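Long-range contacts in PpBBE-like 1 D396N (Physcomitrella patens subsp. patens, PDB 6EO5), which oxidises cellobiose as a flavin-dependent oxidase of the berberine bridge enzyme-like family, using a bi-covalently attached FAD: residues F225-N230 against T284-A289; K237-F242 against F257-S262; A251-A256 against G269-K274. All coordinates share one frame; numbering follows the deposited sequence.

Interaction 1 of 3, residues F225-N230 against T284-A289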
# COMPACT_ATOMS: atom_id res chain seq x y z
N PHE A 225 -10.67 -18.25 -4.61
CA PHE A 225 -11.03 -18.59 -5.98
C PHE A 225 -10.21 -17.77 -6.96
O PHE A 225 -9.79 -16.65 -6.66
CB PHE A 225 -12.53 -18.38 -6.25
CG PHE A 225 -13.01 -16.97 -5.99
CD1 PHE A 225 -13.43 -16.59 -4.72
CD2 PHE A 225 -13.10 -16.05 -7.04
CE1 PHE A 225 -13.91 -15.31 -4.49
CE2 PHE A 225 -13.57 -14.76 -6.81
CZ PHE A 225 -13.98 -14.39 -5.53
N LYS A 226 -9.97 -18.35 -8.13
CA LYS A 226 -9.28 -17.65 -9.20
C LYS A 226 -9.71 -18.26 -10.52
O LYS A 226 -9.62 -19.48 -10.71
CB LYS A 226 -7.77 -17.71 -9.01
CG LYS A 226 -6.96 -16.98 -10.07
CD LYS A 226 -5.56 -16.66 -9.55
CE LYS A 226 -4.66 -16.10 -10.64
NZ LYS A 226 -3.37 -15.59 -10.08
N TYR A 227 -10.20 -17.42 -11.43
CA TYR A 227 -10.62 -17.83 -12.76
C TYR A 227 -9.74 -17.10 -13.76
O TYR A 227 -9.70 -15.86 -13.76
CB TYR A 227 -12.11 -17.53 -13.00
CG TYR A 227 -12.99 -18.02 -11.87
CD1 TYR A 227 -13.21 -19.38 -11.66
CD2 TYR A 227 -13.59 -17.13 -10.99
CE1 TYR A 227 -14.00 -19.83 -10.63
CE2 TYR A 227 -14.39 -17.57 -9.95
CZ TYR A 227 -14.59 -18.93 -9.77
OH TYR A 227 -15.38 -19.38 -8.74
N ARG A 228 -9.05 -17.86 -14.61
CA ARG A 228 -7.94 -17.37 -15.40
C ARG A 228 -8.15 -17.70 -16.88
O ARG A 228 -8.72 -18.75 -17.20
CB ARG A 228 -6.64 -17.98 -14.87
CG ARG A 228 -5.39 -17.49 -15.51
CD ARG A 228 -4.17 -17.82 -14.67
NE ARG A 228 -2.96 -17.38 -15.36
CZ ARG A 228 -1.76 -17.27 -14.80
NH1 ARG A 228 -1.60 -17.56 -13.51
NH2 ARG A 228 -0.73 -16.86 -15.53
N TRP A 229 -7.71 -16.80 -17.76
CA TRP A 229 -7.77 -17.00 -19.21
C TRP A 229 -6.47 -16.53 -19.85
O TRP A 229 -5.73 -15.73 -19.27
CB TRP A 229 -8.89 -16.21 -19.90
CG TRP A 229 -10.29 -16.61 -19.63
CD1 TRP A 229 -11.11 -17.36 -20.43
CD2 TRP A 229 -11.09 -16.21 -18.51
NE1 TRP A 229 -12.35 -17.47 -19.87
CE2 TRP A 229 -12.37 -16.78 -18.69
CE3 TRP A 229 -10.85 -15.45 -17.36
CZ2 TRP A 229 -13.40 -16.60 -17.77
CZ3 TRP A 229 -11.87 -15.27 -16.45
CH2 TRP A 229 -13.13 -15.85 -16.66
N ASN A 230 -6.22 -17.00 -21.07
CA ASN A 230 -5.05 -16.60 -21.84
C ASN A 230 -5.50 -16.50 -23.29
O ASN A 230 -5.33 -17.43 -24.09
CB ASN A 230 -3.89 -17.56 -21.67
CG ASN A 230 -2.61 -17.05 -22.34
OD1 ASN A 230 -2.51 -15.87 -22.70
ND2 ASN A 230 -1.64 -17.94 -22.51
N THR A 284 -22.88 -14.98 -11.54
CA THR A 284 -23.16 -14.00 -12.58
C THR A 284 -21.88 -13.56 -13.30
O THR A 284 -21.93 -13.22 -14.49
CB THR A 284 -23.90 -12.79 -12.01
OG1 THR A 284 -23.06 -12.08 -11.08
CG2 THR A 284 -25.14 -13.24 -11.28
N PHE A 285 -20.73 -13.57 -12.62
CA PHE A 285 -19.48 -13.29 -13.31
C PHE A 285 -19.15 -14.38 -14.33
O PHE A 285 -18.87 -14.08 -15.50
CB PHE A 285 -18.32 -13.14 -12.31
CG PHE A 285 -16.97 -13.11 -12.97
CD1 PHE A 285 -16.55 -11.99 -13.68
CD2 PHE A 285 -16.12 -14.22 -12.92
CE1 PHE A 285 -15.31 -11.96 -14.33
CE2 PHE A 285 -14.89 -14.20 -13.55
CZ PHE A 285 -14.48 -13.05 -14.26
N LEU A 286 -19.18 -15.65 -13.90
CA LEU A 286 -18.84 -16.74 -14.80
C LEU A 286 -19.82 -16.85 -15.95
O LEU A 286 -19.43 -17.22 -17.07
CB LEU A 286 -18.79 -18.06 -14.02
CG LEU A 286 -17.79 -18.08 -12.87
CD1 LEU A 286 -18.17 -19.16 -11.86
CD2 LEU A 286 -16.40 -18.31 -13.41
N ALA A 287 -21.08 -16.51 -15.71
CA ALA A 287 -22.07 -16.61 -16.78
C ALA A 287 -21.78 -15.62 -17.91
O ALA A 287 -22.02 -15.94 -19.08
CB ALA A 287 -23.47 -16.39 -16.20
N SER A 288 -21.26 -14.44 -17.60
CA SER A 288 -21.02 -13.47 -18.66
C SER A 288 -19.57 -13.39 -19.12
O SER A 288 -19.31 -12.81 -20.18
CB SER A 288 -21.47 -12.08 -18.22
OG SER A 288 -22.88 -12.00 -18.29
N ALA A 289 -18.63 -13.94 -18.35
CA ALA A 289 -17.27 -14.05 -18.85
C ALA A 289 -17.21 -15.08 -19.97
O ALA A 289 -18.20 -15.75 -20.29
CB ALA A 289 -16.30 -14.44 -17.73

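Interaction 2 of 3, residues K237-F242 against F257-S262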
# COMPACT_ATOMS: atom_id res chain seq x y z
N LYS A 237 -14.91 -9.03 -22.96
CA LYS A 237 -15.99 -9.79 -22.35
C LYS A 237 -15.72 -10.03 -20.87
O LYS A 237 -16.61 -9.83 -20.03
CB LYS A 237 -16.18 -11.10 -23.12
CG LYS A 237 -17.50 -11.82 -22.86
CD LYS A 237 -17.57 -13.13 -23.63
CE LYS A 237 -18.79 -13.94 -23.22
NZ LYS A 237 -20.05 -13.23 -23.57
N ASN A 238 -14.50 -10.45 -20.54
CA ASN A 238 -14.20 -10.75 -19.14
C ASN A 238 -14.24 -9.48 -18.29
O ASN A 238 -14.82 -9.49 -17.19
CB ASN A 238 -12.84 -11.43 -19.00
CG ASN A 238 -12.78 -12.78 -19.70
OD1 ASN A 238 -13.79 -13.27 -20.19
ND2 ASN A 238 -11.60 -13.37 -19.74
N PHE A 239 -13.66 -8.38 -18.77
CA PHE A 239 -13.65 -7.16 -17.96
C PHE A 239 -15.07 -6.62 -17.77
O PHE A 239 -15.43 -6.21 -16.66
CB PHE A 239 -12.75 -6.08 -18.57
CG PHE A 239 -12.57 -4.92 -17.65
CD1 PHE A 239 -11.69 -5.00 -16.58
CD2 PHE A 239 -13.36 -3.78 -17.77
CE1 PHE A 239 -11.55 -3.97 -15.68
CE2 PHE A 239 -13.22 -2.73 -16.87
CZ PHE A 239 -12.31 -2.83 -15.82
N LYS A 240 -15.88 -6.61 -18.84
CA LYS A 240 -17.26 -6.15 -18.71
C LYS A 240 -18.02 -6.99 -17.70
O LYS A 240 -18.77 -6.45 -16.87
CB LYS A 240 -17.96 -6.18 -20.07
CG LYS A 240 -19.33 -5.54 -20.07
CD LYS A 240 -19.81 -5.36 -21.51
CE LYS A 240 -21.27 -4.94 -21.58
NZ LYS A 240 -21.53 -3.97 -20.49
N SER A 241 -17.82 -8.31 -17.72
CA SER A 241 -18.50 -9.17 -16.77
C SER A 241 -18.03 -8.90 -15.34
O SER A 241 -18.83 -8.96 -14.40
CB SER A 241 -18.29 -10.63 -17.13
OG SER A 241 -18.94 -11.43 -16.18
N PHE A 242 -16.74 -8.62 -15.17
CA PHE A 242 -16.22 -8.22 -13.86
C PHE A 242 -16.92 -6.97 -13.34
O PHE A 242 -17.36 -6.92 -12.19
CB PHE A 242 -14.70 -8.02 -13.95
CG PHE A 242 -14.11 -7.26 -12.79
CD1 PHE A 242 -14.09 -7.81 -11.50
CD2 PHE A 242 -13.54 -6.00 -12.99
CE1 PHE A 242 -13.53 -7.11 -10.44
CE2 PHE A 242 -12.98 -5.29 -11.94
CZ PHE A 242 -12.98 -5.85 -10.65
N PHE A 257 -9.34 -7.92 -10.28
CA PHE A 257 -9.22 -8.37 -11.65
C PHE A 257 -7.83 -8.04 -12.19
O PHE A 257 -7.22 -7.02 -11.83
CB PHE A 257 -10.32 -7.73 -12.51
CG PHE A 257 -10.49 -8.36 -13.86
CD1 PHE A 257 -11.40 -9.39 -14.05
CD2 PHE A 257 -9.76 -7.90 -14.95
CE1 PHE A 257 -11.57 -9.97 -15.30
CE2 PHE A 257 -9.93 -8.46 -16.21
CZ PHE A 257 -10.84 -9.50 -16.38
N TYR A 258 -7.31 -8.91 -13.07
CA TYR A 258 -5.98 -8.76 -13.64
C TYR A 258 -6.05 -8.90 -15.15
O TYR A 258 -6.94 -9.56 -15.69
CB TYR A 258 -5.00 -9.78 -13.04
CG TYR A 258 -3.64 -9.83 -13.70
CD1 TYR A 258 -3.44 -10.54 -14.89
CD2 TYR A 258 -2.54 -9.20 -13.12
CE1 TYR A 258 -2.20 -10.58 -15.51
CE2 TYR A 258 -1.28 -9.25 -13.74
CZ TYR A 258 -1.13 -9.94 -14.93
OH TYR A 258 0.10 -10.01 -15.56
N MET A 259 -5.09 -8.28 -15.83
CA MET A 259 -5.09 -8.17 -17.28
C MET A 259 -3.69 -7.71 -17.68
O MET A 259 -3.09 -6.91 -16.97
CB MET A 259 -6.17 -7.17 -17.71
CG MET A 259 -6.30 -6.90 -19.17
SD MET A 259 -7.54 -5.61 -19.45
CE MET A 259 -8.99 -6.35 -18.71
N ASP A 260 -3.17 -8.22 -18.79
CA ASP A 260 -1.85 -7.78 -19.24
C ASP A 260 -1.76 -7.94 -20.75
O ASP A 260 -2.59 -8.63 -21.36
CB ASP A 260 -0.72 -8.51 -18.49
CG ASP A 260 -0.52 -9.95 -18.92
OD1 ASP A 260 -0.66 -10.27 -20.13
OD2 ASP A 260 -0.16 -10.76 -18.05
N PRO A 261 -0.79 -7.28 -21.40
CA PRO A 261 -0.79 -7.22 -22.88
C PRO A 261 -0.48 -8.53 -23.58
O PRO A 261 -0.68 -8.62 -24.79
CB PRO A 261 0.29 -6.17 -23.20
CG PRO A 261 0.46 -5.40 -21.91
CD PRO A 261 0.24 -6.39 -20.83
N SER A 262 -0.00 -9.55 -22.86
CA SER A 262 0.16 -10.87 -23.46
C SER A 262 -1.16 -11.60 -23.64
O SER A 262 -1.17 -12.67 -24.25
CB SER A 262 1.10 -11.72 -22.61
OG SER A 262 0.44 -12.25 -21.48

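Interaction 3 of 3, residues A251-A256 against G269-K274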
# COMPACT_ATOMS: atom_id res chain seq x y z
N ALA A 251 -20.09 -8.02 1.05
CA ALA A 251 -18.86 -7.66 1.75
C ALA A 251 -18.00 -8.85 2.12
O ALA A 251 -16.79 -8.67 2.32
CB ALA A 251 -19.19 -6.87 3.02
N GLU A 252 -18.57 -10.06 2.22
CA GLU A 252 -17.76 -11.23 2.57
C GLU A 252 -16.77 -11.61 1.47
O GLU A 252 -15.95 -12.50 1.70
CB GLU A 252 -18.65 -12.43 2.90
CG GLU A 252 -19.45 -12.32 4.19
CD GLU A 252 -20.55 -11.28 4.12
OE1 GLU A 252 -21.12 -11.08 3.02
OE2 GLU A 252 -20.82 -10.65 5.15
N ILE A 253 -16.81 -10.96 0.31
CA ILE A 253 -15.90 -11.23 -0.80
C ILE A 253 -15.07 -9.98 -1.10
O ILE A 253 -15.62 -8.87 -1.18
CB ILE A 253 -16.66 -11.68 -2.06
CG1 ILE A 253 -17.16 -13.12 -1.89
CG2 ILE A 253 -15.80 -11.53 -3.30
CD1 ILE A 253 -17.72 -13.72 -3.14
N SER A 254 -13.77 -10.15 -1.25
CA SER A 254 -12.88 -9.13 -1.78
C SER A 254 -12.19 -9.73 -3.00
O SER A 254 -11.62 -10.81 -2.92
CB SER A 254 -11.83 -8.70 -0.75
OG SER A 254 -12.40 -7.95 0.30
N ALA A 255 -12.26 -9.03 -4.13
CA ALA A 255 -11.74 -9.58 -5.37
C ALA A 255 -10.96 -8.51 -6.11
O ALA A 255 -11.13 -7.31 -5.88
CB ALA A 255 -12.85 -10.12 -6.28
N ALA A 256 -10.10 -8.97 -7.01
CA ALA A 256 -9.31 -8.12 -7.87
C ALA A 256 -9.28 -8.75 -9.25
O ALA A 256 -9.22 -9.97 -9.37
CB ALA A 256 -7.89 -7.92 -7.35
N GLY A 269 -10.04 -13.84 -5.86
CA GLY A 269 -10.77 -13.33 -4.72
C GLY A 269 -10.75 -14.25 -3.52
O GLY A 269 -10.40 -15.43 -3.60
N THR A 270 -11.16 -13.68 -2.39
CA THR A 270 -11.26 -14.39 -1.13
C THR A 270 -12.67 -14.22 -0.57
O THR A 270 -13.17 -13.09 -0.49
CB THR A 270 -10.22 -13.88 -0.13
OG1 THR A 270 -8.91 -14.12 -0.65
CG2 THR A 270 -10.39 -14.59 1.22
N TYR A 271 -13.29 -15.33 -0.20
CA TYR A 271 -14.64 -15.37 0.36
C TYR A 271 -14.56 -15.79 1.82
O TYR A 271 -14.03 -16.87 2.13
CB TYR A 271 -15.53 -16.33 -0.44
CG TYR A 271 -16.86 -16.62 0.20
CD1 TYR A 271 -17.65 -15.59 0.71
CD2 TYR A 271 -17.35 -17.92 0.29
CE1 TYR A 271 -18.88 -15.86 1.30
CE2 TYR A 271 -18.58 -18.21 0.88
CZ TYR A 271 -19.34 -17.17 1.38
OH TYR A 271 -20.56 -17.45 1.96
N LEU A 272 -15.06 -14.93 2.71
CA LEU A 272 -15.10 -15.23 4.14
C LEU A 272 -16.30 -16.13 4.45
O LEU A 272 -17.31 -15.73 5.02
CB LEU A 272 -15.16 -13.93 4.94
CG LEU A 272 -13.96 -13.01 4.76
CD1 LEU A 272 -14.22 -11.69 5.46
CD2 LEU A 272 -12.72 -13.66 5.31
N GLY A 273 -16.15 -17.40 4.07
CA GLY A 273 -17.27 -18.32 4.13
C GLY A 273 -16.84 -19.68 3.63
O GLY A 273 -15.70 -19.89 3.21
N LYS A 274 -17.79 -20.61 3.68
CA LYS A 274 -17.54 -21.99 3.26
C LYS A 274 -17.63 -22.13 1.75
O LYS A 274 -18.47 -21.51 1.09
CB LYS A 274 -18.54 -22.93 3.93
CG LYS A 274 -18.36 -23.08 5.43
CD LYS A 274 -19.53 -23.84 6.04
CE LYS A 274 -19.42 -23.93 7.56
NZ LYS A 274 -20.57 -24.70 8.15

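Interaction 1 of 3, residues F225-N230 against T284-A289
Tyr227 and Leu286 mark the closest backbone approach, 8.5 Å between their CA atoms, where strand 225-230 and helix segment 284-288 run in nearly the same direction, 11° apart. The leucine reaches over the tyrosine. Its CD2 sits over the middle of the Tyr227 ring, 3.7 Å from the centroid, in a CH-pi contact. At the far end of the ring, the phenol OH is hydrogen-bonded to Glu297 of strand 294-300, which probably limits how the ring can turn. This is helix-on-sheet packing: helix 279-288 lies against one face of the seven-stranded antiparallel sheet. Phe285 comes down between Tyr227 and Trp229. It meets the indole tip to tip, with CZ 3.9 Å from Trp229 CH2 and CE2 in the indole plane at its edge. The same CE2 is 4.1 Å from Tyr227 CD2, where the two side chains pass alongside each other, pointing opposite ways. Just past the helix, Ala289 CB touches the benzo part of the indole, 3.6 Å from Trp229 CZ2. The indole NE1 is hydrogen-bonded to the backbone O of Pro291, so its polar edge is held by the chain that follows the helix.

Interaction 2 of 3, residues K237-F242 against F257-S262
Phe257 meets Phe239 and Phe242 of helix 235-246 in an aromatic cluster. With Phe239 the pair is edge-to-face (T-shaped). The planes stand at 83°, with the edge of Phe239 toward the face of Phe257; Phe239 CD1 lies 3.8 Å from Phe257 CD2. With Phe242 the planes are closer to parallel, at 28°, but the rings are slid apart and barely overlap. What lies over the centre of the Phe242 ring is Phe257 CB, in a CH-pi contact 3.5 Å from the centroid. The slide also brings Phe257 CD1 to 3.6 Å from Phe242 CB.

Two aliphatic contacts add to the cluster. Asn238 CB lies in the plane of the Phe257 ring at its far edge, 3.8 Å from Phe257 CZ. Met259 bends at its thioether (chi3 -59°), and its CE rests 3.7 Å from Phe239 CD1. An alanine at Phe257 would probably open a gap between helix and strand, leaving the Phe239 edge without its aromatic face and Asn238 CB without its ring partner.

Side-chain hydrogen bonds within segment 257-262 gather on Asp260. Its carboxylate accepts from Tyr258 OH on OD2, through the anti lone pair, and from Ser262 OG on OD1. These donors would be expected to stabilise a negative charge.

The amide of Asn238 points on to other parts of the fold, with OD1 bonded to Ala290 N and ND2 to Ser265 OG. Helix 235-246 packs on the sheet over strand 253-259. Helix 345-355 closes in beside Phe239 and Met259, Tyr365 of strand 361-367 touches both, and Phe285 of helix 279-288 touches Phe242.

Interaction 3 of 3, residues A251-A256 against G269-K274
The backbone O of Glu252 is met by two neighbours across the strands. Leu272 N gives it a nearly straight hydrogen bond of 2.8 Å (175° at the hydrogen), and Tyr271 CA adds a CA-H...O contact at 3.4 Å. Further along, Ser254 and Thr270 form a hydrogen-bonded antiparallel pair. Ser254 N bonds to Thr270 O at 3.1 Å, and Thr270 N returns the bond to Ser254 O at 3.0 Å. Thr270 O also receives a CA-H...O contact from Ile253. On either side of this pair lie non-hydrogen-bonded pairs, Ile253 with Tyr271 and Ala255 with Gly269.

On the face of Ile253 and Tyr271, Ile253 CG1 lies 3.6 Å from Tyr271 CD1, the two side chains crossing at a slant. Glu252 CB lies 3.8 Å from Tyr271 CE1. The glutamate chain then bends (chi2 69°), and the carboxylate leads away to a salt bridge with Lys162. Leu281 of helix 279-288 packs against both Ile253 and Tyr271. The opposite face carries Ser254 and Thr270, and Ser254 OG is hydrogen-bonded to Arg161 N; the Ser254 side chain is about 11 Å from the FAD. Past the strand, Leu272 centres an inverse gamma turn, and Gly273 CA lies over one face of the Tyr271 ring, toward its rim. Reciprocal bonds of this kind mark antiparallel strands; as 253-259 and 264-271 follow each other in the chain, they form a beta hairpin within the seven-stranded sheet.

All three interactions build on the same seven-stranded antiparallel sheet. Interaction 3 is made within the sheet and is carried by backbone hydrogen bonds, while interactions 1 and 2 pack helices on it through aromatic and aliphatic side chains. All the touching residues of interaction 2 are buried. Interaction 1 is mostly buried but has Leu286 at its partly exposed margin, and interaction 3 runs from a buried strand pair to a partly exposed end. Interactions 2 and 3 share strand 253-259. The two helices are joined by the hydrogen bond between Ser241 OG and Phe285 O, linking interactions 1 and 2. Phe225 O and Gly269 N tie the strands of interactions 1 and 3.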